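PDB 3PF6: DUF6833 domain-containing protein, which is a small helical protein of Pseudomonas phage LUZ7 whose function is unknown and which assembles as a pair of identical subunits. Local coordinates for residues V8-Q13 / V53-E58. Numbering follows the deposited sequence.
Sequences VRPVAQ and VKVMEE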
# COMPACT_ATOMS: atom_id res chain seq x y z
N VAL A 8 9.53 -0.26 5.66
CA VAL A 8 9.12 -1.62 5.40
C VAL A 8 9.90 -2.08 4.18
O VAL A 8 9.78 -1.51 3.10
CB VAL A 8 7.61 -1.70 5.13
CG1 VAL A 8 7.18 -3.14 4.99
CG2 VAL A 8 6.78 -1.05 6.26
N ARG A 9 10.69 -3.13 4.35
CA ARG A 9 11.47 -3.69 3.26
C ARG A 9 10.57 -4.48 2.32
O ARG A 9 9.49 -4.96 2.72
CB ARG A 9 12.59 -4.57 3.80
CG ARG A 9 13.45 -3.87 4.85
CD ARG A 9 14.73 -4.63 5.16
NE ARG A 9 15.61 -3.83 6.01
CZ ARG A 9 15.74 -3.94 7.33
NH1 ARG A 9 15.06 -4.85 8.03
NH2 ARG A 9 16.59 -3.13 7.97
N PRO A 10 10.97 -4.61 1.06
CA PRO A 10 10.16 -5.27 0.05
C PRO A 10 10.19 -6.82 0.15
O PRO A 10 10.58 -7.53 -0.79
CB PRO A 10 10.78 -4.76 -1.26
CG PRO A 10 12.21 -4.58 -0.90
CD PRO A 10 12.20 -4.02 0.47
N VAL A 11 9.78 -7.30 1.32
CA VAL A 11 9.64 -8.69 1.67
C VAL A 11 8.32 -8.87 2.40
O VAL A 11 7.74 -7.92 2.92
CB VAL A 11 10.76 -9.18 2.58
CG1 VAL A 11 12.12 -8.96 1.87
CG2 VAL A 11 10.71 -8.49 3.94
N ALA A 12 7.86 -10.11 2.43
CA ALA A 12 6.64 -10.44 3.16
C ALA A 12 6.72 -10.05 4.63
O ALA A 12 7.77 -10.23 5.29
CB ALA A 12 6.37 -11.94 3.02
N GLN A 13 5.60 -9.54 5.13
CA GLN A 13 5.48 -9.04 6.48
C GLN A 13 4.54 -9.94 7.25
O GLN A 13 3.38 -10.04 6.92
CB GLN A 13 4.98 -7.64 6.50
CG GLN A 13 5.85 -6.67 5.68
CD GLN A 13 7.14 -6.39 6.34
OE1 GLN A 13 7.14 -5.94 7.50
NE2 GLN A 13 8.26 -6.60 5.63
N VAL A 53 7.11 -0.27 -5.78
CA VAL A 53 7.67 -0.70 -7.06
C VAL A 53 9.05 -0.06 -7.24
O VAL A 53 9.96 -0.72 -7.69
CB VAL A 53 6.76 -0.33 -8.24
CG1 VAL A 53 7.50 -0.43 -9.57
CG2 VAL A 53 5.48 -1.19 -8.23
N LYS A 54 9.18 1.22 -6.90
CA LYS A 54 10.46 1.94 -7.06
C LYS A 54 11.52 1.33 -6.14
O LYS A 54 12.63 1.09 -6.57
CB LYS A 54 10.26 3.43 -6.83
CG LYS A 54 11.50 4.30 -6.99
CD LYS A 54 11.13 5.76 -6.65
CE LYS A 54 12.31 6.72 -6.70
NZ LYS A 54 11.84 8.11 -6.36
N VAL A 55 11.16 1.09 -4.88
CA VAL A 55 12.09 0.46 -3.93
C VAL A 55 12.58 -0.90 -4.43
O VAL A 55 13.78 -1.20 -4.39
CB VAL A 55 11.46 0.33 -2.54
CG1 VAL A 55 12.30 -0.62 -1.64
CG2 VAL A 55 11.31 1.71 -1.89
N MSE A 56 11.65 -1.73 -4.90
CA MSE A 56 12.00 -3.05 -5.43
C MSE A 56 12.91 -2.97 -6.63
O MSE A 56 13.90 -3.73 -6.72
CB MSE A 56 10.74 -3.85 -5.82
CG MSE A 56 10.39 -4.97 -4.86
SE MSE A 56 11.64 -6.50 -4.75
CE MSE A 56 12.13 -6.72 -6.66
N GLU A 57 12.60 -2.06 -7.55
CA GLU A 57 13.37 -1.89 -8.78
C GLU A 57 14.77 -1.38 -8.52
O GLU A 57 15.70 -1.78 -9.24
CB GLU A 57 12.67 -0.91 -9.72
CG GLU A 57 11.43 -1.50 -10.41
CD GLU A 57 10.65 -0.49 -11.28
OE1 GLU A 57 10.89 0.75 -11.15
OE2 GLU A 57 9.81 -0.93 -12.10
N GLU A 58 14.93 -0.51 -7.53
CA GLU A 58 16.22 0.15 -7.26
C GLU A 58 17.19 -0.79 -6.55
O GLU A 58 18.41 -0.62 -6.67
CB GLU A 58 16.01 1.45 -6.48
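Pro10 sets its ring against the last turns of helix 38-58, meeting Val55 and Met56, two consecutive residues of the helix. The ring divides its atoms between them. CB goes to the selenomethionine at position 56, 3.6 Å from Met56 CG, with Met56 SE slightly farther from Pro10 CB at 4.0 Å in one of the two conformers modelled for this side chain. On the Val55 side, Val55 CG1 stands 4.0 Å from Pro10 CD and equally far from Pro10 CG, so a single methyl packs against the CG-CD bond, the two side chains crossing at about a right angle. That methyl lies anti to the backbone N of Val55 (chi1 167°), which leaves CG2 on the other branch, away from the proline. The bend at chi2 (-67°) keeps Met56 SE within packing distance of Pro10 CB, while the further bend at chi3 carries CE away from the ring. All of this is apolar packing, with Pro10 buried and the two helix residues partly exposed.

Pro10 is the centre of an inverse gamma turn, closed by Val11 N to Arg9 O at 2.7 Å, and from this turn its ring faces the helix, while the CB atoms of Arg9 and Val11 point away from it. Just beyond, the Gln13 side chain curls back to give NE2 to Val11 O, 3.1 Å away and nearly straight (168°), although the donor sits well above the carbonyl plane. The same Val11 O also accepts a hydrogen bond from His49 of the second subunit, and Gln13 N bonds to Asn50 of that subunit. Within the chain, Leu52 extends the helix surface under Pro10, and Val8 packs on Tyr48, farther back along the same helix.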